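Local coordinates for geobacter metallireducens SMUG1 (Geobacter metallireducens, PDB 5H9I), which belongs to the uracil-DNA glycosylase superfamily, as a bacterial SMUG1-type protein built round a parallel four-stranded sheet flanked by helices, at residues 36-39 against 40-44; 226-229 against 230-233. All blocks are in the same frame, centred on the assembly; numbering follows the deposited sequence.

Interaction 1 (36-39 against 40-44); sequences YARE and PHVAY
Arg38 and Val42 touch across the first turn of helix 38-48, with Ala37 at its N-cap position. CG2 of Val42 sits over one face of the Arg38 guanidinium, above its centre and 3.9 Å from CZ. Torsions in both residues make this meeting. In Arg38, CG stands anti to the backbone N (chi1 -176°). The chain, extended as far as NE, runs outward past Val42, and the turn at the last torsion (chi4 -75°) sets the face of the guanidinium against CG2. In Val42, CG1 takes the place anti to its own N, and CG2 lies beside that N, on the side of the preceding turn. CG2 of Val42 therefore also rests 3.3 Å from Arg38 O. The charged end of Arg38 has its stronger partner elsewhere: NH2 forms a salt bridge with Asp12 of helix 7-19. The bridge and the methyl over the face probably limit the rotation of the planar group.

Pro40 packs at the start of the helix. Its ring carbon CG lies 4.1 Å from Ala37 CB, a small apolar contact. A proline suits this first turn, because its missing N-H is not needed there. The main chain closes with three bonds of i to i+4 type. Val42 N to Arg38 O is the shortest, at 2.8 Å, and is nearly straight at the hydrogen (173°). His41 N gives its hydrogen to Ala37 O, and Ala43 N to Glu39 O.

His41 turns its ring away from this turn. Its two ring nitrogens are both hydrogen-bonded, ND1 with Gly71 O and NE2 with Ser11 OG. The ring thus joins helix 38-48 to helix 7-19 and to the loop after helix 67-70. On the near side of the same residue, CB of His41 lies 3.3 Å from Ala37 O.

Interaction 2 (226-229 against 230-233); sequences AGTA and LRQL
Leu230 N donates to Ala226 O over 2.8 Å, the shortest hydrogen bond of the contact, within helix 219-235. It is bent at the hydrogen (146°). Three more i to i+4 bonds follow: Arg231 N to Gly227 O, Gln232 N to Thr228 O, and Leu233 N to Ala229 O. The last is nearly straight (172°).

Thr228, Arg231 and Gln232 share one side of the helix. CG2 of Thr228 is anti to the backbone N, which sets the methyl beside the side chains of the next turn. Thr228 CG2 lies 3.9 Å from Arg231 NH2 and meets the guanidinium obliquely. The same CG2 is 4.2 Å from Gln232 OE1. The Arg231 chain bends at chi3 (67°). Gln232 runs alongside Thr228, with its CG 3.4 Å from Thr228 O.

Leu233 packs back on the turn before it, with its CG 3.3 Å from Ala229 O. Leu233 also touches Ile211, Val238 and Phe240, and Leu230 reaches Phe120 of helix 112-125.

The polar ends of the three side chains each bond elsewhere: Thr228 OG1 to Asp224 O, Arg231 NH1 in a salt bridge to Glu235, and Gln232 OE1 to the N of Ile212, the residue following strand 207-211, one of the two outer strands of the parallel sheet. Between these side chains there is only van der Waals contact of a methyl with polar atoms. The hydrogen bonds across the contact are all backbone ones, so the main chain holds this turn while its polar side chains bond to residues outside it.

In the fold
Interactions 1 and 2 are separate helical turns on opposite sides of the chain's centre. Their centres are 30 Å apart, and their nearest atoms about 15 Å, so they do not touch. Interaction 1 is nearer the xanthine pocket: the His41 side chain is about 9 Å from the ligand, and Tyr44 touches Pro73 of that pocket. In interaction 2 the Ala229 side chain is about 14 Å from xanthine. That turn is closer to the other ligand, with the Leu230 side chain about 7 Å from pentanoic acid. Leu230 also touches Arg124 and Phe240, which line that second pocket.

Interaction 1 (36-39 against 40-44)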
loop_
_atom_site.group_PDB
_atom_site.type_symbol
_atom_site.label_atom_id
_atom_site.label_comp_id
_atom_site.label_asym_id
_atom_site.label_seq_id
_atom_site.Cartn_x
_atom_site.Cartn_y
_atom_site.Cartn_z
ATOM N N TYR A 36 11.733 -5.692 7.123
ATOM C CA TYR A 36 12.862 -4.804 7.316
ATOM C C TYR A 36 12.555 -3.370 7.726
ATOM O O TYR A 36 13.398 -2.665 8.131
ATOM C CB TYR A 36 13.793 -4.847 6.082
ATOM C CG TYR A 36 13.263 -4.268 4.807
ATOM C CD1 TYR A 36 13.193 -2.914 4.641
ATOM C CD2 TYR A 36 12.900 -5.062 3.772
ATOM C CE1 TYR A 36 12.747 -2.378 3.475
ATOM C CE2 TYR A 36 12.470 -4.532 2.591
ATOM C CZ TYR A 36 12.375 -3.190 2.454
ATOM O OH TYR A 36 11.964 -2.670 1.292
ATOM N N ALA A 37 11.285 -3.004 7.626
ATOM C CA ALA A 37 10.831 -1.687 8.059
ATOM C C ALA A 37 9.633 -1.851 8.985
ATOM O O ALA A 37 8.691 -1.144 8.913
ATOM C CB ALA A 37 10.461 -0.816 6.872
ATOM N N ARG A 38 9.761 -2.809 9.873
ATOM C CA ARG A 38 8.671 -3.182 10.739
ATOM C C ARG A 38 8.286 -2.099 11.750
ATOM O O ARG A 38 7.169 -1.860 11.937
ATOM C CB ARG A 38 8.956 -4.532 11.417
ATOM C CG ARG A 38 7.761 -4.991 12.261
ATOM C CD ARG A 38 7.669 -6.465 12.641
ATOM N NE ARG A 38 6.370 -6.794 13.259
ATOM C CZ ARG A 38 6.044 -6.467 14.498
ATOM N NH1 ARG A 38 6.912 -5.827 15.243
ATOM N NH2 ARG A 38 4.857 -6.770 15.002
ATOM N N GLU A 39 9.267 -1.441 12.328
ATOM C CA GLU A 39 8.998 -0.442 13.352
ATOM C C GLU A 39 8.216 0.711 12.753
ATOM O O GLU A 39 7.160 1.082 13.263
ATOM C CB GLU A 39 10.228 0.000 14.192
ATOM C CG GLU A 39 10.653 -1.175 15.022
ATOM C CD GLU A 39 11.794 -0.883 15.960
ATOM O OE1 GLU A 39 12.448 0.125 15.733
ATOM O OE2 GLU A 39 11.853 -1.694 16.916
ATOM N N PRO A 40 8.668 1.270 11.619
ATOM C CA PRO A 40 7.857 2.391 11.076
ATOM C C PRO A 40 6.492 1.899 10.517
ATOM O O PRO A 40 5.481 2.617 10.629
ATOM C CB PRO A 40 8.719 3.018 10.021
ATOM C CG PRO A 40 9.822 2.014 9.807
ATOM C CD PRO A 40 10.023 1.232 11.031
ATOM N N HIS A 41 6.464 0.690 9.979
ATOM C CA HIS A 41 5.171 0.161 9.488
ATOM C C HIS A 41 4.174 -0.007 10.640
ATOM O O HIS A 41 3.035 0.422 10.521
ATOM C CB HIS A 41 5.421 -1.159 8.824
ATOM C CG HIS A 41 4.179 -1.782 8.261
ATOM N ND1 HIS A 41 3.514 -1.254 7.148
ATOM C CD2 HIS A 41 3.412 -2.803 8.683
ATOM C CE1 HIS A 41 2.437 -1.980 6.922
ATOM N NE2 HIS A 41 2.346 -2.919 7.837
ATOM N N VAL A 42 4.608 -0.636 11.732
ATOM C CA VAL A 42 3.713 -0.779 12.869
ATOM C C VAL A 42 3.352 0.555 13.500
ATOM O O VAL A 42 2.249 0.700 14.024
ATOM C CB VAL A 42 4.341 -1.815 13.858
ATOM C CG1 VAL A 42 3.535 -1.859 15.140
ATOM C CG2 VAL A 42 4.388 -3.201 13.208
ATOM N N ALA A 43 4.277 1.529 13.527
ATOM C CA ALA A 43 3.917 2.858 13.906
ATOM C C ALA A 43 2.715 3.415 13.109
ATOM O O ALA A 43 1.789 3.964 13.657
ATOM C CB ALA A 43 5.124 3.823 13.848
ATOM N N TYR A 44 2.810 3.234 11.804
ATOM C CA TYR A 44 1.734 3.760 10.948
ATOM C C TYR A 44 0.440 2.980 11.240
ATOM O O TYR A 44 -0.620 3.595 11.438
ATOM C CB TYR A 44 2.153 3.525 9.477
ATOM C CG TYR A 44 1.056 3.753 8.452
ATOM C CD1 TYR A 44 0.564 5.027 8.240
ATOM C CD2 TYR A 44 0.532 2.679 7.747
ATOM C CE1 TYR A 44 -0.448 5.283 7.302
ATOM C CE2 TYR A 44 -0.508 2.940 6.816
ATOM C CZ TYR A 44 -0.969 4.233 6.639
ATOM O OH TYR A 44 -2.027 4.447 5.769
#

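Interaction 2 (226-229 against 230-233)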
loop_
_atom_site.group_PDB
_atom_site.type_symbol
_atom_site.label_atom_id
_atom_site.label_comp_id
_atom_site.label_asym_id
_atom_site.label_seq_id
_atom_site.Cartn_x
_atom_site.Cartn_y
_atom_site.Cartn_z
ATOM N N ALA A 226 -5.515 15.535 -8.524
ATOM C CA ALA A 226 -6.366 15.782 -7.362
ATOM C C ALA A 226 -7.770 16.082 -7.797
ATOM O O ALA A 226 -8.740 15.511 -7.275
ATOM C CB ALA A 226 -5.761 16.949 -6.550
ATOM N N GLY A 227 -7.942 16.948 -8.840
ATOM C CA GLY A 227 -9.282 17.195 -9.325
ATOM C C GLY A 227 -10.003 16.057 -9.926
ATOM O O GLY A 227 -11.188 15.831 -9.781
ATOM N N THR A 228 -9.254 15.154 -10.553
ATOM C CA THR A 228 -9.776 13.997 -11.123
ATOM C C THR A 228 -10.252 13.005 -10.029
ATOM O O THR A 228 -11.325 12.455 -10.050
ATOM C CB THR A 228 -8.751 13.285 -12.039
ATOM O OG1 THR A 228 -8.357 14.203 -13.119
ATOM C CG2 THR A 228 -9.333 12.094 -12.640
ATOM N N ALA A 229 -9.369 12.784 -9.076
ATOM C CA ALA A 229 -9.714 11.866 -8.011
ATOM C C ALA A 229 -10.866 12.393 -7.185
ATOM O O ALA A 229 -11.705 11.640 -6.719
ATOM C CB ALA A 229 -8.471 11.695 -7.089
ATOM N N LEU A 230 -10.879 13.678 -7.067
ATOM C CA LEU A 230 -11.947 14.316 -6.267
ATOM C C LEU A 230 -13.280 14.126 -6.941
ATOM O O LEU A 230 -14.300 13.729 -6.282
ATOM C CB LEU A 230 -11.509 15.751 -5.860
ATOM C CG LEU A 230 -12.361 16.572 -5.040
ATOM C CD1 LEU A 230 -12.313 15.867 -3.667
ATOM C CD2 LEU A 230 -11.878 18.023 -4.999
ATOM N N ARG A 231 -13.360 14.241 -8.267
ATOM C CA ARG A 231 -14.514 13.863 -9.028
ATOM C C ARG A 231 -14.971 12.418 -8.932
ATOM O O ARG A 231 -16.127 12.099 -8.711
ATOM C CB ARG A 231 -14.355 14.240 -10.553
ATOM C CG ARG A 231 -15.414 13.602 -11.468
ATOM C CD ARG A 231 -15.400 14.143 -12.918
ATOM N NE ARG A 231 -14.173 13.768 -13.615
ATOM C CZ ARG A 231 -13.855 12.531 -13.966
ATOM N NH1 ARG A 231 -14.688 11.520 -13.721
ATOM N NH2 ARG A 231 -12.709 12.307 -14.613
ATOM N N GLN A 232 -14.013 11.450 -9.014
ATOM C CA GLN A 232 -14.297 10.116 -8.892
ATOM C C GLN A 232 -14.868 9.762 -7.554
ATOM O O GLN A 232 -15.767 8.972 -7.374
ATOM C CB GLN A 232 -13.078 9.227 -9.172
ATOM C CG GLN A 232 -12.660 9.351 -10.651
ATOM C CD GLN A 232 -11.351 8.638 -10.909
ATOM O OE1 GLN A 232 -10.403 8.890 -10.226
ATOM N NE2 GLN A 232 -11.301 7.664 -11.817
ATOM N N LEU A 233 -14.247 10.318 -6.493
ATOM C CA LEU A 233 -14.830 10.115 -5.179
ATOM C C LEU A 233 -16.241 10.597 -4.986
ATOM O O LEU A 233 -17.007 9.955 -4.338
ATOM C CB LEU A 233 -13.892 10.736 -4.123
ATOM C CG LEU A 233 -12.484 10.054 -3.952
ATOM C CD1 LEU A 233 -11.496 10.993 -3.283
ATOM C CD2 LEU A 233 -12.576 8.687 -3.310
#